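Long-range contact in putative TIM-barrel metal-dependent hydrolase (Mycobacterium avium subsp. paratuberculosis S397, PDB 4DZI), which is probably a metal-dependent hydrolase of the amidohydrolase superfamily, built as a TIM barrel around a pair of metal ions, with its substrate not established: residues C[298-307]-C[321-331]. Sequence-based numbering, arbitrary orientation. Where two conformers were deposited one is given.
Sequences FVHRLIKRLK and PVEQLRNNVWI. With SO4 (sulfate ion), chain J.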
ATOM      1  N   PHE C 298       7.865  -3.751   6.042  1.00 13.55           N
ATOM      2  CA  PHE C 298       7.349  -4.215   4.766  1.00 12.73           C
ATOM      3  C   PHE C 298       7.495  -5.731   4.524  1.00 15.00           C
ATOM      4  O   PHE C 298       6.735  -6.333   3.746  1.00 14.70           O
ATOM      5  CB  PHE C 298       7.967  -3.460   3.572  1.00 14.59           C
ATOM      6  CG  PHE C 298       9.385  -3.876   3.240  1.00 18.29           C
ATOM      7  CD1 PHE C 298       9.630  -4.886   2.305  1.00 17.48           C
ATOM      8  CD2 PHE C 298      10.462  -3.204   3.788  1.00 13.87           C
ATOM      9  CE1 PHE C 298      10.921  -5.290   1.976  1.00 17.62           C
ATOM     10  CE2 PHE C 298      11.752  -3.586   3.451  1.00 12.82           C
ATOM     11  CZ  PHE C 298      11.984  -4.619   2.539  1.00 15.19           C
ATOM     12  N   VAL C 299       8.483  -6.360   5.155  1.00 14.09           N
ATOM     13  CA  VAL C 299       8.832  -7.738   4.835  0.50 16.05           C
ATOM     14  C   VAL C 299       7.675  -8.705   5.041  1.00 16.20           C
ATOM     15  O   VAL C 299       7.408  -9.564   4.221  1.00 17.70           O
ATOM     16  CB  VAL C 299      10.019  -8.198   5.706  0.50 14.24           C
ATOM     17  CG1 VAL C 299      10.405  -9.635   5.394  0.50 13.22           C
ATOM     18  CG2 VAL C 299      11.201  -7.275   5.479  0.50 18.85           C
ATOM     19  N   HIS C 300       7.010  -8.579   6.164  1.00 19.36           N
ATOM     20  CA  HIS C 300       6.032  -9.616   6.427  1.00 23.34           C
ATOM     21  C   HIS C 300       4.851  -9.562   5.480  1.00 22.03           C
ATOM     22  O   HIS C 300       4.353 -10.603   5.093  1.00 19.67           O
ATOM     23  CB  HIS C 300       5.615  -9.670   7.881  1.00 25.99           C
ATOM     24  CG  HIS C 300       4.692  -8.574   8.265  1.00 18.93           C
ATOM     25  ND1 HIS C 300       5.114  -7.295   8.404  1.00 29.76           N
ATOM     26  CD2 HIS C 300       3.330  -8.579   8.555  1.00 27.10           C
ATOM     27  CE1 HIS C 300       4.061  -6.513   8.739  1.00 32.22           C
ATOM     28  NE2 HIS C 300       2.971  -7.302   8.840  1.00 30.84           N
ATOM     29  N   ARG C 301       4.397  -8.370   5.086  1.00 18.89           N
ATOM     30  CA  ARG C 301       3.299  -8.309   4.093  1.00 14.77           C
ATOM     31  C   ARG C 301       3.771  -8.788   2.754  1.00 19.22           C
ATOM     32  O   ARG C 301       3.034  -9.436   2.022  1.00 19.19           O
ATOM     33  CB  ARG C 301       2.730  -6.878   3.925  1.00 19.80           C
ATOM     34  CG  ARG C 301       2.178  -6.264   5.206  1.00 35.23           C
ATOM     35  CD  ARG C 301       3.006  -5.050   5.638  1.00 32.19           C
ATOM     36  NE  ARG C 301       3.007  -4.048   4.568  1.00 29.20           N
ATOM     37  CZ  ARG C 301       3.758  -2.951   4.587  1.00 16.14           C
ATOM     38  NH1 ARG C 301       4.552  -2.750   5.637  1.00 22.72           N
ATOM     39  NH2 ARG C 301       3.744  -2.080   3.556  1.00 17.93           N
ATOM     40  N   LEU C 302       5.003  -8.428   2.399  1.00 16.36           N
ATOM     41  CA  LEU C 302       5.546  -8.830   1.121  1.00 14.60           C
ATOM     42  C   LEU C 302       5.614 -10.367   1.059  1.00 16.34           C
ATOM     43  O   LEU C 302       5.231 -10.961   0.042  1.00 17.46           O
ATOM     44  CB  LEU C 302       6.923  -8.171   0.895  1.00 15.45           C
ATOM     45  CG  LEU C 302       7.609  -8.558  -0.416  1.00 17.90           C
ATOM     46  CD1 LEU C 302       6.876  -8.041  -1.641  1.00 20.03           C
ATOM     47  CD2 LEU C 302       9.046  -7.995  -0.422  1.00 16.99           C
ATOM     48  N   ILE C 303       6.092 -10.994   2.130  1.00 15.81           N
ATOM     49  CA  ILE C 303       6.196 -12.461   2.189  1.00 16.58           C
ATOM     50  C   ILE C 303       4.803 -13.106   2.007  1.00 16.78           C
ATOM     51  O   ILE C 303       4.645 -13.998   1.176  1.00 18.14           O
ATOM     52  CB  ILE C 303       6.907 -12.954   3.483  1.00 18.05           C
ATOM     53  CG1 ILE C 303       8.419 -12.705   3.373  1.00 17.89           C
ATOM     54  CG2 ILE C 303       6.660 -14.453   3.727  1.00 18.15           C
ATOM     55  CD1 ILE C 303       9.141 -12.865   4.686  1.00 21.61           C
ATOM     56  N   LYS C 304       3.801 -12.589   2.703  1.00 16.50           N
ATOM     57  CA  LYS C 304       2.427 -13.119   2.584  1.00 21.55           C
ATOM     58  C   LYS C 304       1.949 -13.038   1.150  1.00 22.13           C
ATOM     59  O   LYS C 304       1.434 -14.007   0.585  1.00 23.76           O
ATOM     60  CB  LYS C 304       1.459 -12.348   3.478  1.00 19.80           C
ATOM     61  CG  LYS C 304       0.038 -12.898   3.429  1.00 31.02           C
ATOM     62  CD  LYS C 304      -0.745 -12.487   4.674  1.00 44.35           C
ATOM     63  CE  LYS C 304      -2.162 -13.045   4.674  1.00 40.83           C
ATOM     64  NZ  LYS C 304      -3.102 -12.119   3.978  1.00 51.71           N
ATOM     65  N   ARG C 305       2.126 -11.872   0.545  1.00 14.65           N
ATOM     66  CA  ARG C 305       1.655 -11.661  -0.835  1.00 12.34           C
ATOM     67  C   ARG C 305       2.464 -12.450  -1.856  1.00 19.12           C
ATOM     68  O   ARG C 305       1.916 -12.911  -2.863  1.00 18.79           O
ATOM     69  CB  ARG C 305       1.692 -10.164  -1.139  1.00 16.90           C
ATOM     70  CG  ARG C 305       0.688  -9.379  -0.301  1.00 15.00           C
ATOM     71  CD  ARG C 305       0.948  -7.868  -0.359  1.00 16.16           C
ATOM     72  NE  ARG C 305      -0.113  -7.146   0.365  1.00 15.38           N
ATOM     73  CZ  ARG C 305      -0.006  -5.897   0.814  1.00 19.89           C
ATOM     74  NH1 ARG C 305      -1.027  -5.312   1.433  1.00 16.90           N
ATOM     75  NH2 ARG C 305       1.138  -5.224   0.670  1.00 19.46           N
ATOM     76  N   LEU C 306       3.779 -12.607  -1.643  1.00 17.96           N
ATOM     77  CA  LEU C 306       4.574 -13.397  -2.590  1.00 15.81           C
ATOM     78  C   LEU C 306       4.132 -14.858  -2.543  1.00 18.00           C
ATOM     79  O   LEU C 306       4.038 -15.494  -3.586  1.00 22.27           O
ATOM     80  CB  LEU C 306       6.076 -13.312  -2.263  1.00 16.53           C
ATOM     81  CG  LEU C 306       6.659 -11.951  -2.607  1.00 15.53           C
ATOM     82  CD1 LEU C 306       8.077 -11.899  -2.048  1.00 16.54           C
ATOM     83  CD2 LEU C 306       6.647 -11.719  -4.121  1.00 18.24           C
ATOM     84  N   LYS C 307       3.860 -15.346  -1.333  1.00 18.67           N
ATOM     85  CA  LYS C 307       3.451 -16.744  -1.155  1.00 23.69           C
ATOM     86  C   LYS C 307       2.128 -16.988  -1.890  1.00 28.53           C
ATOM     87  O   LYS C 307       1.925 -18.036  -2.514  1.00 23.50           O
ATOM     88  CB  LYS C 307       3.255 -17.067   0.323  1.00 19.32           C
ATOM     89  CG  LYS C 307       4.503 -17.367   1.124  1.00 25.91           C
ATOM     90  CD  LYS C 307       4.082 -17.900   2.494  1.00 37.51           C
ATOM     91  CE  LYS C 307       5.224 -17.914   3.502  1.00 50.03           C
ATOM     92  NZ  LYS C 307       6.400 -18.694   3.025  1.00 85.96           N
ATOM     93  N   PRO C 321       9.903 -17.333  -4.347  1.00 23.24           N
ATOM     94  CA  PRO C 321      10.211 -15.892  -4.263  1.00 18.58           C
ATOM     95  C   PRO C 321      10.562 -15.438  -2.822  1.00 17.07           C
ATOM     96  O   PRO C 321      11.280 -14.428  -2.631  1.00 17.79           O
ATOM     97  CB  PRO C 321       8.891 -15.240  -4.764  1.00 19.53           C
ATOM     98  CG  PRO C 321       7.832 -16.227  -4.297  1.00 20.14           C
ATOM     99  CD  PRO C 321       8.472 -17.569  -4.644  1.00 23.58           C
ATOM    100  N   VAL C 322      10.073 -16.153  -1.814  1.00 18.36           N
ATOM    101  CA  VAL C 322      10.428 -15.842  -0.439  1.00 16.49           C
ATOM    102  C   VAL C 322      11.893 -16.190  -0.157  1.00 18.53           C
ATOM    103  O   VAL C 322      12.587 -15.477   0.571  1.00 19.77           O
ATOM    104  CB  VAL C 322       9.520 -16.561   0.568  1.00 18.44           C
ATOM    105  CG1 VAL C 322       9.965 -16.266   1.981  1.00 25.26           C
ATOM    106  CG2 VAL C 322       8.067 -16.137   0.336  1.00 22.06           C
ATOM    107  N   GLU C 323      12.351 -17.317  -0.697  1.00 19.11           N
ATOM    108  CA  GLU C 323      13.752 -17.675  -0.528  1.00 26.03           C
ATOM    109  C   GLU C 323      14.672 -16.692  -1.263  1.00 17.83           C
ATOM    110  O   GLU C 323      15.781 -16.425  -0.806  1.00 22.57           O
ATOM    111  CB  GLU C 323      14.001 -19.120  -0.963  1.00 25.82           C
ATOM    112  CG  GLU C 323      13.367 -20.115   0.012  1.00 46.82           C
ATOM    113  CD  GLU C 323      13.706 -19.810   1.470  1.00 78.61           C
ATOM    114  OE1 GLU C 323      14.912 -19.781   1.784  1.00 38.81           O
ATOM    115  OE2 GLU C 323      12.785 -19.598   2.306  1.00 37.46           O
ATOM    116  N   GLN C 324      14.209 -16.168  -2.395  1.00 17.05           N
ATOM    117  CA  GLN C 324      14.956 -15.118  -3.100  1.00 19.93           C
ATOM    118  C   GLN C 324      15.047 -13.897  -2.229  1.00 23.86           C
ATOM    119  O   GLN C 324      16.105 -13.301  -2.136  1.00 20.26           O
ATOM    120  CB  GLN C 324      14.331 -14.762  -4.448  1.00 18.55           C
ATOM    121  CG  GLN C 324      14.474 -15.891  -5.471  1.00 18.24           C
ATOM    122  CD  GLN C 324      13.856 -15.527  -6.790  1.00 19.44           C
ATOM    123  OE1 GLN C 324      12.943 -14.706  -6.843  1.00 22.82           O
ATOM    124  NE2 GLN C 324      14.350 -16.131  -7.879  1.00 19.87           N
ATOM    125  N   LEU C 325      13.949 -13.526  -1.573  1.00 14.75           N
ATOM    126  CA  LEU C 325      14.020 -12.389  -0.625  1.00 18.36           C
ATOM    127  C   LEU C 325      15.065 -12.628   0.466  1.00 24.23           C
ATOM    128  O   LEU C 325      15.879 -11.741   0.776  1.00 21.28           O
ATOM    129  CB  LEU C 325      12.649 -12.084  -0.008  1.00 18.45           C
ATOM    130  CG  LEU C 325      12.598 -11.026   1.100  1.00 19.38           C
ATOM    131  CD1 LEU C 325      12.916  -9.622   0.548  1.00 16.21           C
ATOM    132  CD2 LEU C 325      11.209 -11.067   1.754  1.00 21.84           C
ATOM    133  N   ARG C 326      15.054 -13.827   1.050  1.00 19.15           N
ATOM    134  CA  ARG C 326      15.950 -14.165   2.142  1.00 18.32           C
ATOM    135  C   ARG C 326      17.392 -14.307   1.687  1.00 20.75           C
ATOM    136  O   ARG C 326      18.317 -14.059   2.469  1.00 23.25           O
ATOM    137  CB  ARG C 326      15.534 -15.473   2.811  1.00 19.74           C
ATOM    138  CG  ARG C 326      14.162 -15.353   3.416  1.00 18.82           C
ATOM    139  CD  ARG C 326      13.650 -16.672   4.017  1.00 22.59           C
ATOM    140  NE  ARG C 326      12.676 -16.338   5.050  1.00 41.30           N
ATOM    141  CZ  ARG C 326      11.583 -17.036   5.328  1.00 77.73           C
ATOM    142  NH1 ARG C 326      11.316 -18.145   4.637  1.00 37.54           N
ATOM    143  NH2 ARG C 326      10.758 -16.607   6.294  1.00 29.16           N
ATOM    144  N   ASN C 327      17.591 -14.734   0.446  1.00 18.90           N
ATOM    145  CA  ASN C 327      18.942 -14.970  -0.053  1.00 20.95           C
ATOM    146  C   ASN C 327      19.629 -13.732  -0.617  1.00 18.59           C
ATOM    147  O   ASN C 327      20.826 -13.556  -0.410  1.00 21.75           O
ATOM    148  CB  ASN C 327      18.924 -16.011  -1.166  1.00 16.24           C
ATOM    149  CG  ASN C 327      20.318 -16.440  -1.581  1.00 26.72           C
ATOM    150  OD1 ASN C 327      21.023 -17.103  -0.816  1.00 34.15           O
ATOM    151  ND2 ASN C 327      20.722 -16.074  -2.795  1.00 30.44           N
ATOM    152  N   ASN C 328      18.879 -12.882  -1.322  1.00 15.78           N
ATOM    153  CA  ASN C 328      19.499 -11.818  -2.097  1.00 14.86           C
ATOM    154  C   ASN C 328      19.392 -10.413  -1.517  1.00 15.01           C
ATOM    155  O   ASN C 328      19.953  -9.492  -2.090  1.00 16.83           O
ATOM    156  CB  ASN C 328      18.944 -11.808  -3.514  1.00 16.38           C
ATOM    157  CG  ASN C 328      19.297 -13.067  -4.275  1.00 23.18           C
ATOM    158  OD1 ASN C 328      18.754 -14.144  -3.991  1.00 27.44           O
ATOM    159  ND2 ASN C 328      20.203 -12.942  -5.250  1.00 22.24           N
ATOM    160  N   VAL C 329      18.633 -10.247  -0.430  1.00 13.99           N
ATOM    161  CA  VAL C 329      18.268  -8.906   0.058  1.00 14.74           C
ATOM    162  C   VAL C 329      18.682  -8.724   1.518  1.00 16.79           C
ATOM    163  O   VAL C 329      18.360  -9.516   2.406  1.00 16.18           O
ATOM    164  CB  VAL C 329      16.753  -8.620  -0.095  1.00 13.95           C
ATOM    165  CG1 VAL C 329      16.370  -7.207   0.380  1.00 13.53           C
ATOM    166  CG2 VAL C 329      16.320  -8.855  -1.552  1.00 16.00           C
ATOM    167  N   TRP C 330      19.414  -7.635   1.763  1.00 10.48           N
ATOM    168  CA  TRP C 330      19.736  -7.203   3.090  1.00 12.95           C
ATOM    169  C   TRP C 330      18.869  -6.018   3.447  1.00 13.59           C
ATOM    170  O   TRP C 330      18.524  -5.217   2.598  1.00 14.73           O
ATOM    171  CB  TRP C 330      21.207  -6.746   3.103  1.00 12.86           C
ATOM    172  CG  TRP C 330      22.258  -7.840   3.162  1.00 12.47           C
ATOM    173  CD1 TRP C 330      23.073  -8.179   4.240  1.00 15.09           C
ATOM    174  CD2 TRP C 330      22.695  -8.711   2.071  1.00 12.77           C
ATOM    175  NE1 TRP C 330      23.923  -9.188   3.894  1.00 15.32           N
ATOM    176  CE2 TRP C 330      23.743  -9.552   2.613  1.00 13.49           C
ATOM    177  CE3 TRP C 330      22.304  -8.887   0.751  1.00 14.51           C
ATOM    178  CZ2 TRP C 330      24.383 -10.522   1.841  1.00 14.77           C
ATOM    179  CZ3 TRP C 330      22.937  -9.867  -0.010  1.00 18.30           C
ATOM    180  CH2 TRP C 330      23.970 -10.656   0.523  1.00 18.16           C
ATOM    181  N   ILE C 331      18.580  -5.874   4.725  1.00 11.26           N
ATOM    182  CA  ILE C 331      17.675  -4.815   5.183  1.00 10.43           C
ATOM    183  C   ILE C 331      18.228  -4.057   6.387  1.00 11.51           C
ATOM    184  O   ILE C 331      18.553  -4.663   7.420  1.00 13.31           O
ATOM    185  CB  ILE C 331      16.325  -5.428   5.572  1.00 13.69           C
ATOM    186  CG1 ILE C 331      15.680  -6.059   4.334  1.00 16.58           C
ATOM    187  CG2 ILE C 331      15.420  -4.337   6.151  1.00 16.95           C
ATOM    188  CD1 ILE C 331      14.434  -6.851   4.664  1.00 22.03           C
TER
HETATM  189  S   SO4 J 506       0.410  -1.945   2.392  1.00 24.62           S
HETATM  190  O1  SO4 J 506      -0.480  -2.484   1.382  1.00 21.83           O
HETATM  191  O2  SO4 J 506       0.485  -2.697   3.674  1.00 24.84           O
HETATM  192  O3  SO4 J 506       1.739  -2.188   1.763  1.00 55.87           O
HETATM  193  O4  SO4 J 506       0.480  -0.520   2.659  1.00 24.54           O
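I303 and L325 mesh at the centre of an apolar seam between helix 298-307 and helix 321-328, which run roughly antiparallel, at 145°, with axes 9.7 Å apart. The side chains cross at about a right angle, I303 CG1 resting 3.6 Å from L325 CD2; with CG anti to its backbone N (chi1 174°), L325 sends this methyl into the groove between I303 and V299. V322, short and branched at CB, sets CG2 4.0 Å from I303 CG2 and against the aliphatic CG of K307, whose chain bends at its end, keeping NZ near that valine at the exposed edge. At the first turn of its helix, where a missing N-H costs little, P321 lays CG 4.0 Å from L306 CB. Beyond the helix, I331 CD1 lies 3.9 Å from F298 CZ and against V299 CG2, a closeness left uncertain by V299's two conformers.

Polar groups keep to the margins. R326 NH1 bridges E323 OE2 at 3.1 Å in the guanidinium plane, while its NE bonds to V345 O. On the far side of helix 298-307, R301 NH2 (2.7 Å to sulfate O3) and R305 NH1 grip a sulfate, probably from the crystallisation liquor, also bound by R266 and by R266 and R305 of the second subunit. R301 pairs with D265, R305 with D264 and D265 of the second subunit.

Helix 298-307 is thus two-faced: apolar side chains, mostly branched, join it to the next helix within a beta-alpha-beta crossover from strand 289-292 to its parallel neighbour 329-331, and arginines face the dimer partner.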